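Local coordinates for protein trans-isoprenyl diphosphate synthase (Caulobacter crescentus, PDB 3OYR) that probably makes octaprenyl diphosphate, precursor of the quinone side chain, by adding isopentenyl units to farnesyl diphosphate with the help of magnesium, at residues 229-234 against 305-310; 40-45 against 94-99. All coordinates share one frame; numbering follows the deposited sequence. Where two conformers were deposited one is given.

Contact 1: residues 229-234 against 305-310; sequences QLADDA and ATLDLA. With CA (calcium ion), chain F; DMA (dimethylallyl diphosphate), chain D; DMA (dimethylallyl diphosphate), chain G.
L230 reaches across to helix 302-320 and lies obliquely over L309, its CD1 3.8 Å from L309 CG, while its CB meets the methyl of A310 at the same distance. The short segments run antiparallel, 164° between their directions, with axes 8.6 Å apart, a close approach consistent with the alanines A231, A234 and A310 at the interface. L230 CG stands anti to the carbonyl carbon (chi1 -72°), and from there the two methyls part: CD1 goes to L309, CD2 toward T306. The CG2 methyl of T306 sits 3.4 Å from L230 O. T306 OG1 turns back to A302 O, which leaves the methyl to face the neighbour. Next along the helix, L307 brings its CD2 against two alanines, 3.8 Å from A234 CB and 3.9 Å from A231 CA. Side chain to side chain the meeting is all carbon, and the one polar atom in it, L230 O, is already bonded to A234 N.

Q229 and D232 point away from helix 302-320, with D233 on the flank between. D232 OD1 binds calcium at 2.3 Å, and two oxygens of one dimethylallyl diphosphate and three waters make up the rest of its shell; D232 OD2 pairs with K246. Q229 NE2 donates to D233 OD1 at 2.8 Å, coming from above the carboxylate plane, and weakly to the same diphosphate, while T192 holds Q229 OE1. A helix with one apolar face against an outer helix and an aspartate on metal and diphosphate at the other is characteristic of the all-helical isoprenoid synthase fold, whose second aspartate-rich motif supplies such a ligand.

Contact 2: residues 40-45 against 94-99; sequences RLITDR and VEFIHT. With DMA (dimethylallyl diphosphate), chain D.
F96 pushes the rim of its ring against the last turn of helix 25-45, where R45 CB and I42 O both lie at the ring edge, near its plane. CE2 comes to 3.4 Å from R45 CB, and CZ to the same distance from I42 O. CG of F96 is anti to the carbonyl carbon (chi1 -80°), and the ring extends from there across the gap between the helices; the axes of the two segments come no nearer than 11.0 Å, with 55° between their directions. I42 slides past the ring in the opposite sense, its CG2 3.9 Å from CE1. The other branch of I42 ends in CD1, which crosses the aliphatic part of E95 and touches CB and CG there.

R45 gives only its CB to the ring. Its chain bends at chi2 (-51°), which turns CD off the ring; further out NE forms a salt bridge with D44 OD1 at 3.0 Å, on the anti side of the carboxylate, and NH1 makes another to E146. E95 also bends at chi2, and OE2 lies within long, weak ion-pair distance of R67 and R115. An alanine in place of F96 would probably open a gap between R45 CB, I42 and L136, A140 and L143 of helix 126-147, which the ring now touches.

T99 OG1 and T99 N grip E95 O from opposite faces of its plane. One turn on from V94, H98 NE2 donates a fairly straight bond of 2.8 Å to O1B of dimethylallyl diphosphate. The chemistry is thus divided: mostly carbon packs between the helices, with one carbonyl oxygen, I42 O, at the rim of the ring; the guanidinium of R45 is paired with D44 and E146 beyond the ring; and the helix that carries F96 also offers H98 to a diphosphate, whose negative charge is likely to strengthen that bond.

In the fold
Contact 2 comes first along the chain, joining helix 25-45 to helix 87-109, and is complete before contact 1 joins helix 211-238 to helix 302-320. Their centres lie about 28 Å apart on opposite sides of the chain's centre, and the nearest atoms of the two are about 9 Å apart. They share no helix, yet both reach the same dimethylallyl diphosphate: contact 2 through its diphosphate, contact 1 near its hydrocarbon end. Helix 87-109 also carries the calcium ligands D105 and D109, facing D232 of helix 211-238 across the pocket. Each contact therefore packs an outer helix behind one of the two helices that line the active site.

Contact 1: residues 229-234 against 305-310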
loop_
_atom_site.group_PDB
_atom_site.type_symbol
_atom_site.label_atom_id
_atom_site.label_comp_id
_atom_site.label_asym_id
_atom_site.label_seq_id
_atom_site.Cartn_x
_atom_site.Cartn_y
_atom_site.Cartn_z
ATOM N N GLN B 229 -0.633 -12.221 -18.040
ATOM C CA GLN B 229 -1.014 -10.847 -18.355
ATOM C C GLN B 229 -1.305 -10.630 -19.845
ATOM O O GLN B 229 -2.251 -9.908 -20.203
ATOM C CB GLN B 229 0.050 -9.880 -17.870
ATOM C CG GLN B 229 -0.381 -8.432 -17.974
ATOM C CD GLN B 229 -1.656 -8.130 -17.201
ATOM O OE1 GLN B 229 -1.805 -8.517 -16.047
ATOM N NE2 GLN B 229 -2.577 -7.440 -17.837
ATOM N N LEU B 230 -0.496 -11.244 -20.706
ATOM C CA LEU B 230 -0.773 -11.270 -22.156
ATOM C C LEU B 230 -2.164 -11.834 -22.454
ATOM O O LEU B 230 -2.921 -11.224 -23.209
ATOM C CB LEU B 230 0.296 -12.058 -22.909
ATOM C CG LEU B 230 1.635 -11.316 -22.987
ATOM C CD1 LEU B 230 2.725 -12.255 -23.391
ATOM C CD2 LEU B 230 1.552 -10.194 -23.954
ATOM N N ALA B 231 -2.507 -12.970 -21.836
ATOM C CA ALA B 231 -3.855 -13.533 -21.967
ATOM C C ALA B 231 -4.916 -12.594 -21.403
ATOM O O ALA B 231 -5.965 -12.436 -22.010
ATOM C CB ALA B 231 -3.956 -14.904 -21.319
ATOM N N ASP B 232 -4.632 -11.955 -20.266
ATOM C CA ASP B 232 -5.549 -10.972 -19.689
ATOM C C ASP B 232 -5.788 -9.797 -20.627
ATOM O O ASP B 232 -6.928 -9.346 -20.792
ATOM C CB ASP B 232 -5.043 -10.448 -18.341
ATOM C CG ASP B 232 -6.045 -9.540 -17.671
ATOM O OD1 ASP B 232 -5.931 -8.290 -17.827
ATOM O OD2 ASP B 232 -6.980 -10.077 -17.032
ATOM N N ASP B 233 -4.713 -9.298 -21.238
ATOM C CA ASP B 233 -4.816 -8.215 -22.205
ATOM C C ASP B 233 -5.632 -8.614 -23.446
ATOM O O ASP B 233 -6.441 -7.823 -23.930
ATOM C CB ASP B 233 -3.427 -7.684 -22.575
ATOM C CG ASP B 233 -2.793 -6.859 -21.443
ATOM O OD1 ASP B 233 -3.457 -6.597 -20.412
ATOM O OD2 ASP B 233 -1.624 -6.460 -21.581
ATOM N N ALA B 234 -5.438 -9.839 -23.935
ATOM C CA ALA B 234 -6.240 -10.371 -25.040
ATOM C C ALA B 234 -7.704 -10.550 -24.645
ATOM O O ALA B 234 -8.595 -10.223 -25.429
ATOM C CB ALA B 234 -5.667 -11.697 -25.554
ATOM N N ALA B 305 -1.835 -13.481 -32.227
ATOM C CA ALA B 305 -0.399 -13.230 -32.061
ATOM C C ALA B 305 -0.003 -12.956 -30.586
ATOM O O ALA B 305 1.054 -13.403 -30.135
ATOM C CB ALA B 305 0.055 -12.093 -32.974
ATOM N N THR B 306 -0.864 -12.245 -29.854
ATOM C CA THR B 306 -0.726 -12.021 -28.407
ATOM C C THR B 306 -0.690 -13.346 -27.638
ATOM O O THR B 306 0.210 -13.579 -26.806
ATOM C CB THR B 306 -1.888 -11.147 -27.878
ATOM O OG1 THR B 306 -1.908 -9.900 -28.582
ATOM C CG2 THR B 306 -1.730 -10.854 -26.380
ATOM N N LEU B 307 -1.652 -14.215 -27.946
ATOM C CA LEU B 307 -1.733 -15.541 -27.336
ATOM C C LEU B 307 -0.613 -16.496 -27.749
ATOM O O LEU B 307 -0.236 -17.375 -26.957
ATOM C CB LEU B 307 -3.126 -16.171 -27.533
ATOM C CG LEU B 307 -4.333 -15.429 -26.914
ATOM C CD1 LEU B 307 -5.657 -16.120 -27.262
ATOM C CD2 LEU B 307 -4.222 -15.258 -25.397
ATOM N N ASP B 308 -0.074 -16.317 -28.961
ATOM C CA ASP B 308 1.144 -17.036 -29.404
ATOM C C ASP B 308 2.330 -16.675 -28.519
ATOM O O ASP B 308 3.130 -17.541 -28.127
ATOM C CB ASP B 308 1.519 -16.701 -30.858
ATOM C CG ASP B 308 0.598 -17.358 -31.889
ATOM O OD1 ASP B 308 0.522 -16.831 -33.025
ATOM O OD2 ASP B 308 -0.051 -18.381 -31.582
ATOM N N LEU B 309 2.445 -15.392 -28.213
ATOM C CA LEU B 309 3.503 -14.918 -27.335
ATOM C C LEU B 309 3.260 -15.427 -25.905
ATOM O O LEU B 309 4.183 -15.897 -25.243
ATOM C CB LEU B 309 3.605 -13.390 -27.384
ATOM C CG LEU B 309 4.736 -12.727 -26.579
ATOM C CD1 LEU B 309 6.109 -13.297 -26.948
ATOM C CD2 LEU B 309 4.726 -11.203 -26.749
ATOM N N ALA B 310 2.011 -15.369 -25.456
ATOM C CA ALA B 310 1.643 -15.911 -24.142
ATOM C C ALA B 310 2.031 -17.383 -24.019
ATOM O O ALA B 310 2.637 -17.788 -23.012
ATOM C CB ALA B 310 0.127 -15.728 -23.866
HETATM CA CA CA F . -6.907 -6.251 -17.896
HETATM C C1 DMA D . -6.430 -9.455 -11.879
HETATM O O1 DMA D . -5.955 -10.715 -11.387
HETATM C C2 DMA D . -5.091 -8.808 -11.900
HETATM C C3 DMA D . -4.327 -8.788 -12.996
HETATM C C4 DMA D . -4.799 -9.292 -14.334
HETATM C C5 DMA D . -2.959 -8.197 -12.849
HETATM P PA DMA D . -6.698 -12.132 -11.502
HETATM O O1A DMA D . -5.848 -13.238 -10.910
HETATM O O2A DMA D . -7.128 -12.323 -12.930
HETATM O O3A DMA D . -7.966 -11.760 -10.563
HETATM P PB DMA D . -8.753 -12.674 -9.474
HETATM O O1B DMA D . -7.910 -12.643 -8.214
HETATM O O2B DMA D . -9.993 -11.811 -9.388
HETATM O O3B DMA D . -8.951 -14.057 -10.032
HETATM C C1 DMA G . -2.940 -4.611 -13.696
HETATM O O1 DMA G . -3.588 -5.246 -14.793
HETATM C C2 DMA G . -3.720 -4.674 -12.420
HETATM C C3 DMA G . -3.146 -4.922 -11.237
HETATM C C4 DMA G . -1.681 -5.161 -11.054
HETATM C C5 DMA G . -4.039 -4.956 -10.042
HETATM P PA DMA G . -5.017 -4.807 -15.441
HETATM O O1A DMA G . -4.959 -5.360 -16.833
HETATM O O2A DMA G . -5.347 -3.357 -15.208
HETATM O O3A DMA G . -5.976 -5.750 -14.543
HETATM P PB DMA G . -7.592 -5.768 -14.556
HETATM O O1B DMA G . -7.791 -6.948 -13.641
HETATM O O2B DMA G . -7.989 -5.972 -15.999
HETATM O O3B DMA G . -8.067 -4.431 -14.034
HETATM O O HOH W 1 -8.764 -7.340 -18.930
HETATM O O HOH W 2 -5.811 -5.871 -19.931
HETATM O O HOH W 3 -8.182 -4.236 -18.254
#

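Contact 2: residues 40-45 against 94-99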
loop_
_atom_site.group_PDB
_atom_site.type_symbol
_atom_site.label_atom_id
_atom_site.label_comp_id
_atom_site.label_asym_id
_atom_site.label_seq_id
_atom_site.Cartn_x
_atom_site.Cartn_y
_atom_site.Cartn_z
ATOM N N ARG B 40 -8.501 -19.315 6.247
ATOM C CA ARG B 40 -8.703 -18.989 7.647
ATOM C C ARG B 40 -7.912 -17.728 8.038
ATOM O O ARG B 40 -8.411 -16.895 8.786
ATOM C CB ARG B 40 -8.261 -20.157 8.528
ATOM C CG ARG B 40 -8.606 -19.953 9.997
ATOM C CD ARG B 40 -8.027 -21.065 10.874
ATOM N NE ARG B 40 -8.556 -22.383 10.473
ATOM C CZ ARG B 40 -7.824 -23.347 9.909
ATOM N NH1 ARG B 40 -8.384 -24.501 9.591
ATOM N NH2 ARG B 40 -6.531 -23.152 9.654
ATOM N N LEU B 41 -6.671 -17.611 7.558
ATOM C CA LEU B 41 -5.828 -16.435 7.843
ATOM C C LEU B 41 -6.428 -15.192 7.189
ATOM O O LEU B 41 -6.497 -14.112 7.795
ATOM C CB LEU B 41 -4.399 -16.678 7.352
ATOM C CG LEU B 41 -3.674 -17.650 8.296
ATOM C CD1 LEU B 41 -2.432 -18.279 7.642
ATOM C CD2 LEU B 41 -3.332 -16.898 9.595
ATOM N N ILE B 42 -6.891 -15.363 5.964
ATOM C CA ILE B 42 -7.493 -14.249 5.221
ATOM C C ILE B 42 -8.680 -13.668 5.982
ATOM O O ILE B 42 -8.667 -12.475 6.321
ATOM C CB ILE B 42 -7.821 -14.641 3.756
ATOM C CG1 ILE B 42 -6.513 -14.867 2.976
ATOM C CG2 ILE B 42 -8.610 -13.546 3.081
ATOM C CD1 ILE B 42 -6.684 -15.529 1.589
ATOM N N THR B 43 -9.671 -14.510 6.303
ATOM C CA THR B 43 -10.843 -14.069 7.041
ATOM C C THR B 43 -10.471 -13.441 8.383
ATOM O O THR B 43 -11.056 -12.449 8.799
ATOM C CB THR B 43 -11.814 -15.243 7.230
ATOM O OG1 THR B 43 -11.978 -15.895 5.969
ATOM C CG2 THR B 43 -13.171 -14.775 7.762
ATOM N N ASP B 44 -9.480 -14.019 9.047
ATOM C CA ASP B 44 -9.012 -13.516 10.330
ATOM C C ASP B 44 -8.376 -12.124 10.269
ATOM O O ASP B 44 -8.622 -11.281 11.146
ATOM C CB ASP B 44 -7.998 -14.510 10.948
ATOM C CG ASP B 44 -7.535 -14.094 12.349
ATOM O OD1 ASP B 44 -6.312 -13.975 12.568
ATOM O OD2 ASP B 44 -8.384 -13.925 13.240
ATOM N N ARG B 45 -7.531 -11.890 9.266
ATOM C CA ARG B 45 -6.741 -10.654 9.234
ATOM C C ARG B 45 -7.484 -9.529 8.549
ATOM O O ARG B 45 -7.061 -8.374 8.608
ATOM C CB ARG B 45 -5.363 -10.867 8.587
ATOM C CG ARG B 45 -4.493 -11.908 9.275
ATOM C CD ARG B 45 -4.383 -11.682 10.786
ATOM N NE ARG B 45 -3.816 -12.868 11.441
ATOM C CZ ARG B 45 -2.530 -13.020 11.727
ATOM N NH1 ARG B 45 -1.668 -12.053 11.435
ATOM N NH2 ARG B 45 -2.104 -14.140 12.312
ATOM N N VAL B 94 0.381 -12.737 0.302
ATOM C CA VAL B 94 0.388 -12.557 -1.165
ATOM C C VAL B 94 -1.002 -12.172 -1.679
ATOM O O VAL B 94 -1.155 -11.223 -2.491
ATOM C CB VAL B 94 0.921 -13.857 -1.840
ATOM C CG1 VAL B 94 0.594 -13.907 -3.296
ATOM C CG2 VAL B 94 2.395 -13.965 -1.643
ATOM N N GLU B 95 -2.027 -12.876 -1.192
ATOM C CA GLU B 95 -3.408 -12.548 -1.598
ATOM C C GLU B 95 -3.843 -11.177 -1.131
ATOM O O GLU B 95 -4.573 -10.488 -1.857
ATOM C CB GLU B 95 -4.426 -13.619 -1.151
ATOM C CG GLU B 95 -5.845 -13.488 -1.782
ATOM C CD GLU B 95 -5.878 -13.584 -3.319
ATOM O OE1 GLU B 95 -4.927 -14.076 -3.952
ATOM O OE2 GLU B 95 -6.887 -13.184 -3.913
ATOM N N PHE B 96 -3.450 -10.793 0.082
ATOM C CA PHE B 96 -3.698 -9.433 0.559
ATOM C C PHE B 96 -3.012 -8.400 -0.306
ATOM O O PHE B 96 -3.633 -7.393 -0.666
ATOM C CB PHE B 96 -3.256 -9.230 2.015
ATOM C CG PHE B 96 -4.254 -9.746 3.036
ATOM C CD1 PHE B 96 -5.621 -9.756 2.767
ATOM C CD2 PHE B 96 -3.822 -10.206 4.265
ATOM C CE1 PHE B 96 -6.543 -10.242 3.708
ATOM C CE2 PHE B 96 -4.729 -10.688 5.207
ATOM C CZ PHE B 96 -6.091 -10.705 4.932
ATOM N N ILE B 97 -1.752 -8.650 -0.665
ATOM C CA ILE B 97 -1.056 -7.713 -1.556
ATOM C C ILE B 97 -1.804 -7.594 -2.879
ATOM O O ILE B 97 -2.095 -6.483 -3.329
ATOM C CB ILE B 97 0.456 -8.037 -1.764
ATOM C CG1 ILE B 97 1.246 -7.639 -0.511
ATOM C CG2 ILE B 97 1.014 -7.251 -2.977
ATOM C CD1 ILE B 97 2.583 -8.423 -0.329
ATOM N N HIS B 98 -2.176 -8.735 -3.451
ATOM C CA HIS B 98 -2.960 -8.761 -4.678
ATOM C C HIS B 98 -4.286 -7.981 -4.521
ATOM O O HIS B 98 -4.606 -7.115 -5.346
ATOM C CB HIS B 98 -3.176 -10.211 -5.118
ATOM C CG HIS B 98 -4.163 -10.381 -6.232
ATOM N ND1 HIS B 98 -3.997 -9.802 -7.471
ATOM C CD2 HIS B 98 -5.299 -11.116 -6.311
ATOM C CE1 HIS B 98 -5.005 -10.144 -8.257
ATOM N NE2 HIS B 98 -5.809 -10.941 -7.577
ATOM N N THR B 99 -5.006 -8.245 -3.430
ATOM C CA THR B 99 -6.297 -7.611 -3.157
ATOM C C THR B 99 -6.171 -6.111 -3.057
ATOM O O THR B 99 -6.981 -5.378 -3.616
ATOM C CB THR B 99 -6.966 -8.173 -1.854
ATOM O OG1 THR B 99 -7.055 -9.604 -1.939
ATOM C CG2 THR B 99 -8.359 -7.586 -1.685
HETATM C C1 DMA D . -6.430 -9.455 -11.879
HETATM O O1 DMA D . -5.955 -10.715 -11.387
HETATM C C2 DMA D . -5.091 -8.808 -11.900
HETATM C C3 DMA D . -4.327 -8.788 -12.996
HETATM C C4 DMA D . -4.799 -9.292 -14.334
HETATM C C5 DMA D . -2.959 -8.197 -12.849
HETATM P PA DMA D . -6.698 -12.132 -11.502
HETATM O O1A DMA D . -5.848 -13.238 -10.910
HETATM O O2A DMA D . -7.128 -12.323 -12.930
HETATM O O3A DMA D . -7.966 -11.760 -10.563
HETATM P PB DMA D . -8.753 -12.674 -9.474
HETATM O O1B DMA D . -7.910 -12.643 -8.214
HETATM O O2B DMA D . -9.993 -11.811 -9.388
HETATM O O3B DMA D . -8.951 -14.057 -10.032
#